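Local structure of methane monooxygenase hydroxylase, MmoD (Methylosinus sporium, 6D7K) at residues R16-I19 with Y25-F28; W36-L41 with R59-H64; E45-G50 with S67-Q72. The protein probably binds and regulates the hydroxylase of soluble methane monooxygenase, the enzyme that oxidises methane to methanol. One frame throughout, in Å; residues are numbered along the deposited sequence.

How the contacts relate
Contact 1 lies at the surface and joins two neighbouring strands of the antiparallel sheet. Contacts 2 and 3 are buried and bring successive strands of the same sheet, 36-42 and 45-52, against successive parts of one helix, 55-74. The chemistry changes accordingly: contact 1 combines a backbone hydrogen bond with a cation-pi stack, whereas contacts 2 and 3 meet through apolar side chains between sheet and helix. All three are linked. A27 of contact 1 packs on V62 of contact 2, Y25 packs on F69 of contact 3, and a salt bridge between R37 and E49 ties the strands of contacts 2 and 3 together. Another protein chain reaches contacts 2 and 3, but not contact 1.

Contact 1 of 3, residues R16-I19 with Y25-F28; sequences RILI and YEAF
The F28 ring has the R16 guanidinium on one face and the L18 methyl CD1 on the opposite face. R16 lies flat on the ring in a cation-pi stack: its CZ sits 3.5 Å from the ring centroid, and the two planes are only 16° apart. NH2 reaches over the far rim, 3.4 Å from F28 CZ, while NE stands above CD2. R16 sets out with CG between its backbone N and carbonyl carbon (chi1 66°), then runs extended to NE, which carries the guanidinium over the ring face. Its NH1 also forms a salt bridge with E39 on strand 36-42, a second hold on the guanidinium. From the other side L18 CD1 makes a CH-pi contact, 3.9 Å from the ring centroid.

These groups stand on a beta hairpin of strands 17-21 and 25-31, in which L18 and F28 form an antiparallel non-hydrogen-bonded pair. I19 N donates to A27 O at 2.9 Å, and F28 CA approaches I17 O at 3.3 Å in a CA-H...O contact. I19 CG1 rests 3.9 Å from A27 CB, and I19 also touches F55 of helix 55-74.

Contact 2 of 3, residues W36-L41 with R59-H64; sequences WRWEIL and RKAVAH
W38 reaches from strand 36-42 to the helix, where its indole meets A61 and V62. The chain starts with CG placed between the backbone N and the carbonyl carbon (chi1 47°), and from there each part of the ring system has its own neighbour. W38 CB lies 4.2 Å from V62 CG2, and CG is scarcely nearer to the same methyl. The distance shrinks along the six-membered ring: W38 CD2 is 3.9 Å from V62 CG2, and W38 CE3 is 3.8 Å from V62 CG2. This methyl therefore sits obliquely, nearest the CD2-CE3 bond. A61 lies on the same side of the indole plane but farther round the ring system: its CB is 3.8 Å from W38 NE1 and 3.9 Å from W38 CZ2, with CE2 between them at a similar distance. NE1 also has a polar partner beyond this pair of segments, a weak hydrogen bond to S52 OG on strand 45-52.

With an alanine at W38, A61 CB and V62 CG2 would probably lose the surface they rest on, leaving a gap between strand and helix and S52 OG without its indole partner.

I40, two residues further along the strand, adds a further apolar contact: its CG1 comes within 4.2 Å of V62 CG2, the same methyl that meets the indole, and its side chain continues onto V65 and L66 of the helix. V62 CG1 turns instead to A27 on the adjacent strand 25-31, so one valine bridges two strands. The strand and helix segments run at 27° to each other, with axes 9.5 Å apart at closest approach: a helix laid over one face of an antiparallel sheet, with small helix residues fitted against a large aromatic of the strand.

Contact 3 of 3, residues E45-G50 with S67-Q72; sequences EFVQEG and SHFKRQ
V47 holds CG1 anti to its backbone N (chi1 175°), while F69 turns CG anti to its carbonyl carbon (chi1 -71°), and these two settings bring the methyl and the ring together from opposite directions. The strand supplies both of its touching residues through a classic beta bulge: V47 and Q48 both face I40 of strand 36-42 and bond to it through their backbones. V47 takes up the bulge with psi -34°, a helix-like value within a strand. Consecutive residues therefore both direct their CB toward the helix.

V47 CG1 makes the closer contact, 3.5 Å from F69 CE2 and 3.7 Å from F69 CZ, approaching the ring obliquely at its outer end. Q48 comes in differently: its CB stands at the edge of the phenyl ring, near the ring plane, 4.3 Å from F69 CZ. CE2 and CZ of F69 are thus the ring atoms that meet the strand, V47 CG1 from off the plane and Q48 CB near it. R42 adds a cation-pi interaction with F69, and Y25 packs on it from strand 25-31. Beyond, K70 of the helix forms a salt bridge with D22.

Within the strand, the F46 ring lies against the backbone of Q48, whose N is 3.8 Å above the ring plane and over its centre. The Q48 amide turns along its own strand toward the carbonyl of the next residue; besides a weak hydrogen bond to the backbone of another protein's chain, Q48 NE2 donates to E49 O at 2.8 Å, with E49 O lying somewhat out of the amide plane.

Contact 1 of 3, residues R16-I19 with Y25-F28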
loop_
_atom_site.group_PDB
_atom_site.type_symbol
_atom_site.label_atom_id
_atom_site.label_comp_id
_atom_site.label_asym_id
_atom_site.label_seq_id
_atom_site.Cartn_x
_atom_site.Cartn_y
_atom_site.Cartn_z
ATOM N N ARG H 16 -7.060 2.275 -31.668
ATOM C CA ARG H 16 -6.527 3.460 -31.040
ATOM C C ARG H 16 -5.527 4.123 -31.980
ATOM O O ARG H 16 -5.042 3.519 -32.945
ATOM C CB ARG H 16 -5.861 3.099 -29.721
ATOM C CG ARG H 16 -4.662 2.255 -29.905
ATOM C CD ARG H 16 -3.979 1.981 -28.599
ATOM N NE ARG H 16 -2.615 1.502 -28.810
ATOM C CZ ARG H 16 -1.755 1.259 -27.829
ATOM N NH1 ARG H 16 -2.125 1.451 -26.570
ATOM N NH2 ARG H 16 -0.525 0.834 -28.105
ATOM N N ILE H 17 -5.197 5.374 -31.673
ATOM C CA ILE H 17 -4.467 6.250 -32.581
ATOM C C ILE H 17 -3.285 6.824 -31.821
ATOM O O ILE H 17 -3.442 7.270 -30.682
ATOM C CB ILE H 17 -5.384 7.376 -33.112
ATOM C CG1 ILE H 17 -6.501 6.795 -33.981
ATOM C CG2 ILE H 17 -4.600 8.458 -33.858
ATOM C CD1 ILE H 17 -6.052 6.409 -35.349
ATOM N N LEU H 18 -2.107 6.811 -32.438
ATOM C CA LEU H 18 -0.905 7.356 -31.815
ATOM C C LEU H 18 -0.836 8.861 -32.045
ATOM O O LEU H 18 -0.701 9.308 -33.188
ATOM C CB LEU H 18 0.336 6.683 -32.390
ATOM C CG LEU H 18 1.615 7.314 -31.863
ATOM C CD1 LEU H 18 1.899 6.773 -30.480
ATOM C CD2 LEU H 18 2.756 7.033 -32.790
ATOM N N ILE H 19 -0.893 9.648 -30.971
ATOM C CA ILE H 19 -0.898 11.100 -31.102
ATOM C C ILE H 19 0.405 11.761 -30.652
ATOM O O ILE H 19 0.613 12.949 -30.952
ATOM C CB ILE H 19 -2.108 11.735 -30.370
ATOM C CG1 ILE H 19 -2.144 11.364 -28.883
ATOM C CG2 ILE H 19 -3.412 11.345 -31.043
ATOM C CD1 ILE H 19 -3.130 12.207 -28.062
ATOM N N TYR H 25 8.508 9.716 -24.683
ATOM C CA TYR H 25 7.076 9.713 -24.396
ATOM C C TYR H 25 6.266 9.201 -25.580
ATOM O O TYR H 25 6.637 9.409 -26.734
ATOM C CB TYR H 25 6.609 11.103 -23.995
ATOM C CG TYR H 25 7.134 11.529 -22.638
ATOM C CD1 TYR H 25 6.583 11.012 -21.459
ATOM C CD2 TYR H 25 8.176 12.441 -22.525
ATOM C CE1 TYR H 25 7.056 11.403 -20.207
ATOM C CE2 TYR H 25 8.653 12.840 -21.278
ATOM C CZ TYR H 25 8.093 12.316 -20.125
ATOM O OH TYR H 25 8.576 12.697 -18.892
ATOM N N GLU H 26 5.179 8.492 -25.283
ATOM C CA GLU H 26 4.160 8.150 -26.264
ATOM C C GLU H 26 2.791 8.478 -25.683
ATOM O O GLU H 26 2.595 8.396 -24.466
ATOM C CB GLU H 26 4.211 6.673 -26.648
ATOM C CG GLU H 26 5.479 6.286 -27.368
ATOM C CD GLU H 26 5.365 4.954 -28.093
ATOM O OE1 GLU H 26 5.188 3.917 -27.413
ATOM O OE2 GLU H 26 5.448 4.951 -29.350
ATOM N N ALA H 27 1.836 8.845 -26.545
ATOM C CA ALA H 27 0.462 9.050 -26.092
ATOM C C ALA H 27 -0.518 8.492 -27.111
ATOM O O ALA H 27 -0.368 8.716 -28.313
ATOM C CB ALA H 27 0.174 10.530 -25.837
ATOM N N PHE H 28 -1.516 7.766 -26.633
ATOM C CA PHE H 28 -2.539 7.195 -27.490
ATOM C C PHE H 28 -3.886 7.800 -27.125
ATOM O O PHE H 28 -4.077 8.303 -26.015
ATOM C CB PHE H 28 -2.584 5.669 -27.364
ATOM C CG PHE H 28 -1.311 4.983 -27.831
ATOM C CD1 PHE H 28 -0.209 4.857 -26.980
ATOM C CD2 PHE H 28 -1.214 4.469 -29.122
ATOM C CE1 PHE H 28 0.959 4.234 -27.421
ATOM C CE2 PHE H 28 -0.044 3.863 -29.561
ATOM C CZ PHE H 28 1.036 3.736 -28.711
#

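Contact 2 of 3, residues W36-L41 with R59-H64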
loop_
_atom_site.group_PDB
_atom_site.type_symbol
_atom_site.label_atom_id
_atom_site.label_comp_id
_atom_site.label_asym_id
_atom_site.label_seq_id
_atom_site.Cartn_x
_atom_site.Cartn_y
_atom_site.Cartn_z
ATOM N N TRP H 36 -13.391 10.341 -25.428
ATOM C CA TRP H 36 -12.171 9.829 -26.004
ATOM C C TRP H 36 -11.214 9.565 -24.854
ATOM O O TRP H 36 -11.065 10.370 -24.017
ATOM C CB TRP H 36 -11.557 10.805 -27.000
ATOM C CG TRP H 36 -12.161 10.904 -28.323
ATOM C CD1 TRP H 36 -13.293 11.482 -28.621
ATOM C CD2 TRP H 36 -11.603 10.490 -29.548
ATOM N NE1 TRP H 36 -13.527 11.444 -29.927
ATOM C CE2 TRP H 36 -12.486 10.827 -30.528
ATOM C CE3 TRP H 36 -10.441 9.837 -29.906
ATOM C CZ2 TRP H 36 -12.255 10.552 -31.832
ATOM C CZ3 TRP H 36 -10.235 9.562 -31.169
ATOM C CH2 TRP H 36 -11.115 9.921 -32.126
ATOM N N ARG H 37 -10.576 8.416 -24.823
ATOM C CA ARG H 37 -9.671 8.050 -23.769
ATOM C C ARG H 37 -8.241 8.125 -24.158
ATOM O O ARG H 37 -7.864 7.552 -25.071
ATOM C CB ARG H 37 -9.974 6.638 -23.319
ATOM C CG ARG H 37 -9.789 6.395 -21.859
ATOM C CD ARG H 37 -9.093 5.100 -21.557
ATOM N NE ARG H 37 -10.050 4.039 -21.363
ATOM C CZ ARG H 37 -10.282 3.410 -20.223
ATOM N NH1 ARG H 37 -9.600 3.694 -19.150
ATOM N NH2 ARG H 37 -11.210 2.490 -20.166
ATOM N N TRP H 38 -7.412 8.801 -23.412
ATOM C CA TRP H 38 -6.024 8.879 -23.812
ATOM C C TRP H 38 -5.132 8.405 -22.670
ATOM O O TRP H 38 -5.525 8.424 -21.502
ATOM C CB TRP H 38 -5.653 10.307 -24.245
ATOM C CG TRP H 38 -6.105 11.435 -23.339
ATOM C CD1 TRP H 38 -7.203 12.237 -23.510
ATOM C CD2 TRP H 38 -5.444 11.920 -22.161
ATOM N NE1 TRP H 38 -7.269 13.175 -22.505
ATOM C CE2 TRP H 38 -6.200 12.997 -21.667
ATOM C CE3 TRP H 38 -4.292 11.541 -21.475
ATOM C CZ2 TRP H 38 -5.842 13.692 -20.528
ATOM C CZ3 TRP H 38 -3.943 12.238 -20.345
ATOM C CH2 TRP H 38 -4.716 13.296 -19.880
ATOM N N GLU H 39 -3.925 7.953 -23.031
ATOM C CA GLU H 39 -2.903 7.526 -22.079
ATOM C C GLU H 39 -1.539 8.017 -22.538
ATOM O O GLU H 39 -1.289 8.184 -23.736
ATOM C CB GLU H 39 -2.863 6.012 -21.924
ATOM C CG GLU H 39 -3.224 5.312 -23.191
ATOM C CD GLU H 39 -2.951 3.825 -23.133
ATOM O OE1 GLU H 39 -3.215 3.130 -24.150
ATOM O OE2 GLU H 39 -2.482 3.353 -22.071
ATOM N N ILE H 40 -0.655 8.230 -21.571
ATOM C CA ILE H 40 0.704 8.686 -21.819
ATOM C C ILE H 40 1.663 7.647 -21.257
ATOM O O ILE H 40 1.473 7.172 -20.130
ATOM C CB ILE H 40 0.954 10.060 -21.179
ATOM C CG1 ILE H 40 -0.071 11.074 -21.694
ATOM C CG2 ILE H 40 2.399 10.509 -21.435
ATOM C CD1 ILE H 40 0.008 12.441 -20.997
ATOM N N LEU H 41 2.685 7.285 -22.037
ATOM C CA LEU H 41 3.696 6.327 -21.590
ATOM C C LEU H 41 5.051 7.003 -21.565
ATOM O O LEU H 41 5.364 7.826 -22.433
ATOM C CB LEU H 41 3.770 5.083 -22.471
ATOM C CG LEU H 41 2.565 4.143 -22.525
ATOM C CD1 LEU H 41 1.321 4.887 -22.900
ATOM C CD2 LEU H 41 2.800 3.024 -23.534
ATOM N N ARG H 59 -5.429 15.780 -28.155
ATOM C CA ARG H 59 -4.081 16.236 -28.476
ATOM C C ARG H 59 -3.675 17.392 -27.582
ATOM O O ARG H 59 -2.559 17.424 -27.052
ATOM C CB ARG H 59 -3.998 16.645 -29.941
ATOM C CG ARG H 59 -4.243 15.493 -30.891
ATOM C CD ARG H 59 -4.257 15.958 -32.323
ATOM N NE ARG H 59 -2.932 15.927 -32.920
ATOM C CZ ARG H 59 -2.656 16.347 -34.150
ATOM N NH1 ARG H 59 -3.610 16.853 -34.925
ATOM N NH2 ARG H 59 -1.414 16.257 -34.609
ATOM N N LYS H 60 -4.573 18.350 -27.397
ATOM C CA LYS H 60 -4.263 19.515 -26.578
ATOM C C LYS H 60 -4.028 19.109 -25.131
ATOM O O LYS H 60 -3.094 19.600 -24.485
ATOM C CB LYS H 60 -5.403 20.525 -26.701
ATOM C CG LYS H 60 -5.531 21.103 -28.096
ATOM C CD LYS H 60 -4.569 22.283 -28.285
ATOM C CE LYS H 60 -4.587 23.208 -27.041
ATOM N NZ LYS H 60 -3.555 24.306 -27.016
ATOM N N ALA H 61 -4.851 18.181 -24.627
ATOM C CA ALA H 61 -4.706 17.676 -23.269
ATOM C C ALA H 61 -3.355 16.998 -23.067
ATOM O O ALA H 61 -2.627 17.304 -22.112
ATOM C CB ALA H 61 -5.838 16.695 -22.975
ATOM N N VAL H 62 -3.018 16.050 -23.952
ATOM C CA VAL H 62 -1.747 15.342 -23.853
ATOM C C VAL H 62 -0.594 16.330 -23.944
ATOM O O VAL H 62 0.446 16.153 -23.286
ATOM C CB VAL H 62 -1.655 14.235 -24.932
ATOM C CG1 VAL H 62 -0.203 13.859 -25.201
ATOM C CG2 VAL H 62 -2.481 13.003 -24.536
ATOM N N ALA H 63 -0.758 17.401 -24.729
ATOM C CA ALA H 63 0.319 18.382 -24.843
ATOM C C ALA H 63 0.514 19.143 -23.527
ATOM O O ALA H 63 1.650 19.411 -23.116
ATOM C CB ALA H 63 0.055 19.334 -26.013
ATOM N N HIS H 64 -0.573 19.490 -22.844
ATOM C CA HIS H 64 -0.437 20.158 -21.557
ATOM C C HIS H 64 0.330 19.277 -20.582
ATOM O O HIS H 64 1.339 19.695 -20.004
ATOM C CB HIS H 64 -1.816 20.495 -20.986
ATOM C CG HIS H 64 -2.452 21.717 -21.575
ATOM N ND1 HIS H 64 -1.756 22.883 -21.809
ATOM C CD2 HIS H 64 -3.736 21.965 -21.937
ATOM C CE1 HIS H 64 -2.578 23.788 -22.311
ATOM N NE2 HIS H 64 -3.783 23.254 -22.402
#

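Contact 3 of 3, residues E45-G50 with S67-Q72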
loop_
_atom_site.group_PDB
_atom_site.type_symbol
_atom_site.label_atom_id
_atom_site.label_comp_id
_atom_site.label_asym_id
_atom_site.label_seq_id
_atom_site.Cartn_x
_atom_site.Cartn_y
_atom_site.Cartn_z
ATOM N N GLU H 45 6.433 2.658 -20.236
ATOM C CA GLU H 45 5.603 2.334 -19.082
ATOM C C GLU H 45 4.445 3.318 -18.950
ATOM O O GLU H 45 4.607 4.525 -19.158
ATOM C CB GLU H 45 6.439 2.333 -17.797
ATOM N N PHE H 46 3.272 2.790 -18.601
ATOM C CA PHE H 46 2.084 3.617 -18.423
ATOM C C PHE H 46 2.307 4.618 -17.303
ATOM O O PHE H 46 2.770 4.261 -16.223
ATOM C CB PHE H 46 0.884 2.731 -18.118
ATOM C CG PHE H 46 -0.319 3.481 -17.635
ATOM C CD1 PHE H 46 -1.234 4.014 -18.544
ATOM C CD2 PHE H 46 -0.550 3.650 -16.268
ATOM C CE1 PHE H 46 -2.359 4.709 -18.098
ATOM C CE2 PHE H 46 -1.670 4.333 -15.814
ATOM C CZ PHE H 46 -2.576 4.872 -16.732
ATOM N N VAL H 47 1.985 5.881 -17.555
ATOM C CA VAL H 47 2.233 6.944 -16.597
ATOM C C VAL H 47 0.947 7.640 -16.160
ATOM O O VAL H 47 0.825 8.061 -15.004
ATOM C CB VAL H 47 3.233 7.964 -17.165
ATOM C CG1 VAL H 47 3.404 9.121 -16.216
ATOM C CG2 VAL H 47 4.551 7.285 -17.404
ATOM N N GLN H 48 -0.027 7.771 -17.056
ATOM C CA GLN H 48 -1.104 8.709 -16.810
ATOM C C GLN H 48 -2.200 8.470 -17.825
ATOM O O GLN H 48 -1.918 8.166 -18.984
ATOM C CB GLN H 48 -0.610 10.153 -16.904
ATOM C CG GLN H 48 -1.721 11.212 -16.807
ATOM C CD GLN H 48 -2.353 11.273 -15.432
ATOM O OE1 GLN H 48 -1.658 11.271 -14.419
ATOM N NE2 GLN H 48 -3.681 11.305 -15.389
ATOM N N GLU H 49 -3.441 8.637 -17.376
ATOM C CA GLU H 49 -4.638 8.299 -18.122
ATOM C C GLU H 49 -5.583 9.493 -18.082
ATOM O O GLU H 49 -5.629 10.224 -17.086
ATOM C CB GLU H 49 -5.279 7.056 -17.508
ATOM C CG GLU H 49 -6.642 6.761 -18.009
ATOM C CD GLU H 49 -7.388 5.716 -17.184
ATOM O OE1 GLU H 49 -6.838 5.186 -16.181
ATOM O OE2 GLU H 49 -8.547 5.428 -17.562
ATOM N N GLY H 50 -6.336 9.698 -19.165
ATOM C CA GLY H 50 -7.170 10.882 -19.262
ATOM C C GLY H 50 -8.300 10.715 -20.256
ATOM O O GLY H 50 -8.464 9.660 -20.877
ATOM N N SER H 67 4.023 18.908 -21.446
ATOM C CA SER H 67 4.795 20.082 -21.066
ATOM C C SER H 67 5.172 20.010 -19.597
ATOM O O SER H 67 6.269 20.421 -19.208
ATOM C CB SER H 67 3.999 21.349 -21.365
ATOM O OG SER H 67 4.025 22.249 -20.277
ATOM N N HIS H 68 4.290 19.447 -18.775
ATOM C CA HIS H 68 4.557 19.370 -17.347
ATOM C C HIS H 68 5.607 18.309 -17.069
ATOM O O HIS H 68 6.601 18.574 -16.389
ATOM C CB HIS H 68 3.247 19.099 -16.588
ATOM C CG HIS H 68 3.438 18.515 -15.224
ATOM N ND1 HIS H 68 4.081 19.191 -14.206
ATOM C CD2 HIS H 68 3.083 17.313 -14.713
ATOM C CE1 HIS H 68 4.122 18.423 -13.131
ATOM N NE2 HIS H 68 3.519 17.280 -13.409
ATOM N N PHE H 69 5.412 17.109 -17.616
ATOM C CA PHE H 69 6.419 16.060 -17.502
ATOM C C PHE H 69 7.788 16.530 -17.981
ATOM O O PHE H 69 8.793 16.359 -17.285
ATOM C CB PHE H 69 5.966 14.823 -18.278
ATOM C CG PHE H 69 4.831 14.102 -17.628
ATOM C CD1 PHE H 69 4.356 14.515 -16.401
ATOM C CD2 PHE H 69 4.247 13.012 -18.222
ATOM C CE1 PHE H 69 3.306 13.848 -15.786
ATOM C CE2 PHE H 69 3.193 12.340 -17.606
ATOM C CZ PHE H 69 2.728 12.757 -16.399
ATOM N N LYS H 70 7.852 17.129 -19.170
ATOM C CA LYS H 70 9.153 17.525 -19.710
ATOM C C LYS H 70 9.825 18.581 -18.839
ATOM O O LYS H 70 11.041 18.534 -18.633
ATOM C CB LYS H 70 9.004 18.017 -21.153
ATOM C CG LYS H 70 8.613 16.907 -22.116
ATOM C CD LYS H 70 8.388 17.432 -23.517
ATOM C CE LYS H 70 7.908 16.331 -24.451
ATOM N NZ LYS H 70 9.031 15.527 -24.983
ATOM N N ARG H 71 9.050 19.535 -18.314
ATOM C CA ARG H 71 9.584 20.484 -17.342
ATOM C C ARG H 71 10.169 19.770 -16.129
ATOM O O ARG H 71 11.216 20.172 -15.609
ATOM C CB ARG H 71 8.488 21.452 -16.901
ATOM C CG ARG H 71 8.720 22.884 -17.311
ATOM C CD ARG H 71 7.563 23.752 -16.878
ATOM N NE ARG H 71 6.682 24.101 -17.992
ATOM C CZ ARG H 71 6.829 25.194 -18.737
ATOM N NH1 ARG H 71 7.827 26.030 -18.475
ATOM N NH2 ARG H 71 5.981 25.453 -19.739
ATOM N N GLN H 72 9.499 18.718 -15.653
ATOM C CA GLN H 72 10.044 17.934 -14.551
ATOM C C GLN H 72 11.385 17.335 -14.939
ATOM O O GLN H 72 12.363 17.435 -14.190
ATOM C CB GLN H 72 9.059 16.835 -14.123
ATOM C CG GLN H 72 7.831 17.366 -13.378
ATOM C CD GLN H 72 7.076 16.311 -12.569
ATOM O OE1 GLN H 72 6.687 15.258 -13.090
ATOM N NE2 GLN H 72 6.856 16.602 -11.284
#